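Local coordinates for amphinase-2 (Rana pipiens, PDB 2P7S), which cleaves polymeric RNA, including ribosomal RNA, poly(U) and poly(C), as a secreted endonuclease of the pancreatic ribonuclease family that is toxic to tumour cells in culture, at residues A[97-100]-A[105-108]; A[12-17]-A[36-41]. One frame throughout, in Å; residues are numbered along the deposited sequence.

Interaction 1 of 2, residues A[97-100]-A[105-108]; sequences CITC and PVHF. With ACT (acetate ion), chain D.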
ATOM      1  N   CYS A  97       4.470  -8.058   0.647  1.00 27.98           N
ATOM      2  CA  CYS A  97       5.353  -8.420  -0.442  1.00 27.63           C
ATOM      3  C   CYS A  97       5.291  -7.276  -1.437  1.00 27.64           C
ATOM      4  O   CYS A  97       4.216  -6.932  -1.937  1.00 26.19           O
ATOM      5  CB  CYS A  97       4.887  -9.724  -1.106  1.00 28.20           C
ATOM      6  SG  CYS A  97       5.855 -10.125  -2.596  1.00 31.27           S
ATOM      7  N   ILE A  98       6.445  -6.679  -1.715  1.00 26.62           N
ATOM      8  CA  ILE A  98       6.505  -5.555  -2.639  1.00 27.24           C
ATOM      9  C   ILE A  98       7.602  -5.746  -3.671  1.00 28.05           C
ATOM     10  O   ILE A  98       8.486  -6.592  -3.510  1.00 29.95           O
ATOM     11  CB  ILE A  98       6.796  -4.226  -1.888  1.00 27.03           C
ATOM     12  CG1 ILE A  98       8.176  -4.295  -1.233  1.00 26.54           C
ATOM     13  CG2 ILE A  98       5.734  -3.966  -0.835  1.00 26.95           C
ATOM     14  CD1 ILE A  98       8.580  -3.023  -0.512  1.00 29.22           C
ATOM     15  N   THR A  99       7.535  -4.966  -4.740  1.00 27.11           N
ATOM     16  CA  THR A  99       8.567  -5.024  -5.764  1.00 28.48           C
ATOM     17  C   THR A  99       9.435  -3.815  -5.470  1.00 28.47           C
ATOM     18  O   THR A  99       8.920  -2.722  -5.233  1.00 26.03           O
ATOM     19  CB  THR A  99       8.009  -4.864  -7.188  1.00 28.62           C
ATOM     20  OG1 THR A  99       6.997  -5.847  -7.422  1.00 29.85           O
ATOM     21  CG2 THR A  99       9.125  -5.037  -8.215  1.00 28.71           C
ATOM     22  N   CYS A 100      10.745  -4.026  -5.463  1.00 28.65           N
ATOM     23  CA  CYS A 100      11.696  -2.956  -5.211  1.00 28.88           C
ATOM     24  C   CYS A 100      12.420  -2.639  -6.505  1.00 29.45           C
ATOM     25  O   CYS A 100      12.570  -3.508  -7.367  1.00 30.33           O
ATOM     26  CB  CYS A 100      12.765  -3.393  -4.209  1.00 27.90           C
ATOM     27  SG  CYS A 100      12.244  -3.787  -2.516  1.00 28.72           S
ATOM     28  N   PRO A 105      10.621   1.183  -2.924  1.00 24.24           N
ATOM     29  CA  PRO A 105       9.455   0.313  -3.140  1.00 23.03           C
ATOM     30  C   PRO A 105       8.742   0.903  -4.359  1.00 21.62           C
ATOM     31  O   PRO A 105       8.560   2.122  -4.434  1.00 22.44           O
ATOM     32  CB  PRO A 105       8.636   0.511  -1.866  1.00 22.86           C
ATOM     33  CG  PRO A 105       9.683   0.777  -0.824  1.00 24.46           C
ATOM     34  CD  PRO A 105      10.640   1.710  -1.546  1.00 21.77           C
ATOM     35  N   VAL A 106       8.355   0.074  -5.323  1.00 22.05           N
ATOM     36  CA  VAL A 106       7.672   0.594  -6.501  1.00 23.25           C
ATOM     37  C   VAL A 106       6.325  -0.061  -6.792  1.00 25.10           C
ATOM     38  O   VAL A 106       5.511   0.494  -7.525  1.00 24.96           O
ATOM     39  CB  VAL A 106       8.571   0.499  -7.780  1.00 26.22           C
ATOM     40  CG1 VAL A 106       9.853   1.295  -7.569  1.00 23.97           C
ATOM     41  CG2 VAL A 106       8.903  -0.951  -8.106  1.00 24.52           C
ATOM     42  N   HIS A 107       6.070  -1.227  -6.214  1.00 24.44           N
ATOM     43  CA  HIS A 107       4.797  -1.892  -6.480  1.00 25.06           C
ATOM     44  C   HIS A 107       4.365  -2.777  -5.327  1.00 24.69           C
ATOM     45  O   HIS A 107       5.178  -3.480  -4.730  1.00 23.90           O
ATOM     46  CB  HIS A 107       4.908  -2.731  -7.764  1.00 27.64           C
ATOM     47  CG  HIS A 107       3.622  -3.379  -8.183  1.00 29.80           C
ATOM     48  ND1 HIS A 107       2.529  -2.659  -8.616  1.00 30.03           N
ATOM     49  CD2 HIS A 107       3.256  -4.685  -8.228  1.00 29.56           C
ATOM     50  CE1 HIS A 107       1.545  -3.491  -8.909  1.00 32.14           C
ATOM     51  NE2 HIS A 107       1.960  -4.727  -8.683  1.00 30.78           N
ATOM     52  N   PHE A 108       3.075  -2.740  -5.006  1.00 24.05           N
ATOM     53  CA  PHE A 108       2.561  -3.580  -3.935  1.00 23.38           C
ATOM     54  C   PHE A 108       2.065  -4.869  -4.583  1.00 24.74           C
ATOM     55  O   PHE A 108       1.166  -4.839  -5.419  1.00 26.02           O
ATOM     56  CB  PHE A 108       1.417  -2.887  -3.200  1.00 23.66           C
ATOM     57  CG  PHE A 108       0.923  -3.649  -2.010  1.00 23.51           C
ATOM     58  CD1 PHE A 108      -0.014  -4.668  -2.156  1.00 25.20           C
ATOM     59  CD2 PHE A 108       1.418  -3.372  -0.744  1.00 24.61           C
ATOM     60  CE1 PHE A 108      -0.449  -5.399  -1.054  1.00 23.96           C
ATOM     61  CE2 PHE A 108       0.991  -4.102   0.367  1.00 26.37           C
ATOM     62  CZ  PHE A 108       0.058  -5.115   0.209  1.00 23.80           C
TER
HETATM   63  C   ACT D 506       1.859   0.294  -7.297  1.00 50.06           C
HETATM   64  O   ACT D 506       1.781   0.135  -8.535  1.00 51.03           O
HETATM   65  OXT ACT D 506       1.661  -0.595  -6.342  1.00 48.66           O
HETATM   66  CH3 ACT D 506       2.231   1.694  -6.829  1.00 49.56           C

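Interaction 2 of 2, residues A[12-17]-A[36-41]; sequences KTKHIT and TPDGQC. With ACT (acetate ion), chain D.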
ATOM      1  N   LYS A  12       4.012   5.628  -2.464  1.00 23.49           N
ATOM      2  CA  LYS A  12       3.643   6.250  -1.188  1.00 25.22           C
ATOM      3  C   LYS A  12       2.224   6.806  -1.236  1.00 25.65           C
ATOM      4  O   LYS A  12       1.439   6.627  -0.304  1.00 25.45           O
ATOM      5  CB  LYS A  12       4.597   7.402  -0.837  1.00 26.91           C
ATOM      6  CG  LYS A  12       5.966   6.982  -0.322  1.00 29.32           C
ATOM      7  CD  LYS A  12       6.780   8.195   0.143  1.00 30.41           C
ATOM      8  CE  LYS A  12       7.135   9.109  -1.022  1.00 32.17           C
ATOM      9  NZ  LYS A  12       7.872  10.334  -0.578  1.00 35.12           N
ATOM     10  N   THR A  13       1.910   7.491  -2.329  1.00 24.89           N
ATOM     11  CA  THR A  13       0.602   8.105  -2.506  1.00 25.50           C
ATOM     12  C   THR A  13      -0.503   7.054  -2.544  1.00 25.25           C
ATOM     13  O   THR A  13      -1.525   7.184  -1.876  1.00 26.14           O
ATOM     14  CB  THR A  13       0.555   8.941  -3.821  1.00 28.12           C
ATOM     15  OG1 THR A  13       1.453  10.056  -3.716  1.00 29.84           O
ATOM     16  CG2 THR A  13      -0.855   9.469  -4.077  1.00 28.12           C
ATOM     17  N   LYS A  14      -0.274   6.002  -3.317  1.00 23.27           N
ATOM     18  CA  LYS A  14      -1.251   4.945  -3.469  1.00 23.97           C
ATOM     19  C   LYS A  14      -1.367   3.954  -2.306  1.00 24.14           C
ATOM     20  O   LYS A  14      -2.454   3.442  -2.046  1.00 25.33           O
ATOM     21  CB  LYS A  14      -0.963   4.165  -4.756  1.00 22.16           C
ATOM     22  CG  LYS A  14      -2.048   3.164  -5.120  1.00 27.45           C
ATOM     23  CD  LYS A  14      -1.798   2.506  -6.473  1.00 30.08           C
ATOM     24  CE  LYS A  14      -2.987   1.642  -6.865  1.00 29.93           C
ATOM     25  NZ  LYS A  14      -2.749   0.914  -8.134  1.00 34.19           N
ATOM     26  N   HIS A  15      -0.269   3.701  -1.599  1.00 22.54           N
ATOM     27  CA  HIS A  15      -0.280   2.701  -0.533  1.00 24.84           C
ATOM     28  C   HIS A  15       0.052   3.076   0.896  1.00 27.06           C
ATOM     29  O   HIS A  15      -0.208   2.283   1.801  1.00 30.99           O
ATOM     30  CB  HIS A  15       0.648   1.548  -0.921  1.00 22.14           C
ATOM     31  CG  HIS A  15       0.235   0.847  -2.170  1.00 22.83           C
ATOM     32  ND1 HIS A  15      -0.888   0.056  -2.230  1.00 19.45           N
ATOM     33  CD2 HIS A  15       0.774   0.838  -3.413  1.00 21.45           C
ATOM     34  CE1 HIS A  15      -1.026  -0.412  -3.458  1.00 22.48           C
ATOM     35  NE2 HIS A  15      -0.031   0.047  -4.196  1.00 21.11           N
ATOM     36  N   ILE A  16       0.643   4.240   1.129  1.00 26.52           N
ATOM     37  CA  ILE A  16       0.985   4.578   2.500  1.00 25.75           C
ATOM     38  C   ILE A  16       0.078   5.650   3.084  1.00 25.30           C
ATOM     39  O   ILE A  16      -0.168   6.685   2.462  1.00 26.22           O
ATOM     40  CB  ILE A  16       2.459   5.016   2.617  1.00 26.83           C
ATOM     41  CG1 ILE A  16       3.363   3.937   2.005  1.00 28.16           C
ATOM     42  CG2 ILE A  16       2.822   5.204   4.087  1.00 26.69           C
ATOM     43  CD1 ILE A  16       4.850   4.175   2.190  1.00 26.64           C
ATOM     44  N   THR A  17      -0.435   5.387   4.280  1.00 24.50           N
ATOM     45  CA  THR A  17      -1.316   6.344   4.924  1.00 24.76           C
ATOM     46  C   THR A  17      -0.916   6.669   6.355  1.00 24.78           C
ATOM     47  O   THR A  17      -0.458   5.796   7.106  1.00 25.68           O
ATOM     48  CB  THR A  17      -2.790   5.857   4.925  1.00 23.01           C
ATOM     49  OG1 THR A  17      -3.615   6.882   5.499  1.00 26.23           O
ATOM     50  CG2 THR A  17      -2.949   4.582   5.739  1.00 21.14           C
ATOM     51  N   THR A  36      -5.254   8.484  -5.522  1.00 35.90           N
ATOM     52  CA  THR A  36      -5.565   7.483  -6.533  1.00 37.25           C
ATOM     53  C   THR A  36      -4.917   7.742  -7.885  1.00 40.59           C
ATOM     54  O   THR A  36      -5.599   8.090  -8.851  1.00 41.75           O
ATOM     55  CB  THR A  36      -7.089   7.354  -6.715  1.00 36.74           C
ATOM     56  OG1 THR A  36      -7.667   8.658  -6.869  1.00 35.43           O
ATOM     57  CG2 THR A  36      -7.704   6.667  -5.509  1.00 35.54           C
ATOM     58  N   PRO A  37      -3.587   7.553  -7.968  1.00 42.43           N
ATOM     59  CA  PRO A  37      -2.782   7.751  -9.180  1.00 43.57           C
ATOM     60  C   PRO A  37      -3.296   6.955 -10.376  1.00 44.98           C
ATOM     61  O   PRO A  37      -3.320   7.458 -11.499  1.00 45.99           O
ATOM     62  CB  PRO A  37      -1.389   7.290  -8.748  1.00 43.73           C
ATOM     63  CG  PRO A  37      -1.360   7.624  -7.296  1.00 44.74           C
ATOM     64  CD  PRO A  37      -2.726   7.150  -6.841  1.00 42.69           C
ATOM     65  N   ASP A  38      -3.703   5.713 -10.138  1.00 45.32           N
ATOM     66  CA  ASP A  38      -4.201   4.873 -11.220  1.00 46.37           C
ATOM     67  C   ASP A  38      -5.699   5.051 -11.481  1.00 46.48           C
ATOM     68  O   ASP A  38      -6.293   4.289 -12.242  1.00 46.76           O
ATOM     69  CB  ASP A  38      -3.880   3.401 -10.932  1.00 47.29           C
ATOM     70  CG  ASP A  38      -2.379   3.127 -10.907  1.00 49.22           C
ATOM     71  OD1 ASP A  38      -1.695   3.461 -11.898  1.00 48.78           O
ATOM     72  OD2 ASP A  38      -1.882   2.581  -9.900  1.00 47.87           O
ATOM     73  N   GLY A  39      -6.297   6.065 -10.858  1.00 45.37           N
ATOM     74  CA  GLY A  39      -7.716   6.326 -11.039  1.00 43.64           C
ATOM     75  C   GLY A  39      -8.548   6.017  -9.805  1.00 42.35           C
ATOM     76  O   GLY A  39      -8.147   5.211  -8.967  1.00 41.20           O
ATOM     77  N   GLN A  40      -9.707   6.662  -9.688  1.00 41.71           N
ATOM     78  CA  GLN A  40     -10.590   6.434  -8.546  1.00 40.07           C
ATOM     79  C   GLN A  40     -11.545   5.268  -8.778  1.00 38.04           C
ATOM     80  O   GLN A  40     -11.744   4.821  -9.907  1.00 36.67           O
ATOM     81  CB  GLN A  40     -11.416   7.687  -8.231  1.00 41.42           C
ATOM     82  CG  GLN A  40     -10.621   8.859  -7.676  1.00 42.95           C
ATOM     83  CD  GLN A  40     -10.291   9.892  -8.729  1.00 44.21           C
ATOM     84  OE1 GLN A  40     -11.186  10.515  -9.304  1.00 45.21           O
ATOM     85  NE2 GLN A  40      -9.002  10.084  -8.991  1.00 44.19           N
ATOM     86  N   CYS A  41     -12.129   4.780  -7.687  1.00 36.60           N
ATOM     87  CA  CYS A  41     -13.081   3.678  -7.726  1.00 36.62           C
ATOM     88  C   CYS A  41     -12.511   2.389  -8.319  1.00 36.24           C
ATOM     89  O   CYS A  41     -13.193   1.681  -9.054  1.00 36.85           O
ATOM     90  CB  CYS A  41     -14.332   4.099  -8.510  1.00 36.85           C
ATOM     91  SG  CYS A  41     -15.714   2.917  -8.429  1.00 38.85           S
TER
HETATM   92  C   ACT D 506       1.859   0.294  -7.297  1.00 50.06           C
HETATM   93  O   ACT D 506       1.781   0.135  -8.535  1.00 51.03           O
HETATM   94  OXT ACT D 506       1.661  -0.595  -6.342  1.00 48.66           O
HETATM   95  CH3 ACT D 506       2.231   1.694  -6.829  1.00 49.56           C

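Interaction 1 of 2, residues A[97-100]-A[105-108]
Thr-99 sits opposite two residues of the neighbouring strand, Val-106 and His-107, and this two-against-one pairing is a classic beta bulge in the antiparallel hairpin of strands 86-101 and 104-111. The carbonyl oxygen of Thr-99 takes a nearly straight bond from Val-106 N (2.9 Å, N-H...O 175°) and a second, weak one from His-107 N. In return Thr-99 N gives a bond to His-107 O at 2.8 Å, lying in the carbonyl plane. With OG1 of Thr-99 beside the backbone N (chi1 -56°) and CG2 anti to it, the methyl leans toward Val-106 CG2, while OG1 lies in the plane of the His-107 ring, at the edge near CD2, and is itself bonded to Asn-67. On the other side of the sheet Ile-98 and Pro-105 run side by side, and CD1 of Ile-98 touches Pro-105 CB at 3.8 Å; helix 6-15 covers this proline with Trp-8 and Phe-11.

The second residue of the bulge, His-107, the proton donor by similarity, has CG anti to its own N (chi1 -176°), and its ring reaches an acetate, probably from the crystallisation liquor. ND1 of His-107 holds acetate O at 2.9 Å, and Phe-108 N holds OXT at 2.9 Å. His-15, the proton acceptor by similarity, also bonds this ion. A ring nitrogen and a main-chain N-H converging on one carboxylate imply an anion-binding site, consistent with the place where the RNA phosphate is held in pancreatic ribonucleases.

Interaction 2 of 2, residues A[12-17]-A[36-41]
NZ of Lys-14 makes a 2.6 Å salt bridge to Asp-38 OD2, joining the end of the N-terminal helix 6-15 of this pancreatic ribonuclease fold to the loop after helix 26-29. The ammonium meets OD2 on the anti side, 21° out of the carboxylate plane, and the two side chains cross at about a right angle. NZ also bonds a glycerol, probably from the crystallisation liquor, while the other oxygen of Asp-38, OD1, pairs with Lys-10. The carboxylate is thus shared between two lysines of one helix, which would probably favour its ionised form.

Lys-14 gets there by stretching out: CG is anti to the backbone N (chi1 -171°) and every later torsion is extended. On the way its CG rides 3.8 Å above one face of the His-15 ring, toward the rim, and its CB lies 4.0 Å from Pro-37 CD. Replacing Lys-14 by an alanine takes away the CG that lies over that face of the His-15 ring and would probably leave Asp-38 OD2 without its mate.

The loop side is shaped by a type I beta turn from Thr-36 to Gly-39, closed by Gly-39 N to Thr-36 O. Pro-37, at its second position, directs its ring at the helix, where CG touches Thr-13 CG2 at 3.7 Å. Beside Lys-14, the ring of His-15, the proton acceptor by similarity, is held at ND1 by Thr-46 O, and its NE2 gives acetate OXT a 2.8 Å bond bent to 136°.

Overall arrangement
Interaction 1 is the more buried of the two: half of its touching residues are buried, and main-chain bonds between two strands carry it, with disulfides from Cys-97 and Cys-100 tying the same strand to other parts of the chain. Interaction 2 is a surface contact between a helix end and a loop, about half as large, resting on one ionic pair and a little apolar contact. Their centres lie about 14 Å apart, yet they meet where Phe-108 CB packs 3.4 Å from His-15 NE2. Both reach the same acetate, so 105-108 and 12-17 bring the two histidines assigned by similarity to opposite catalytic roles to a single anion site.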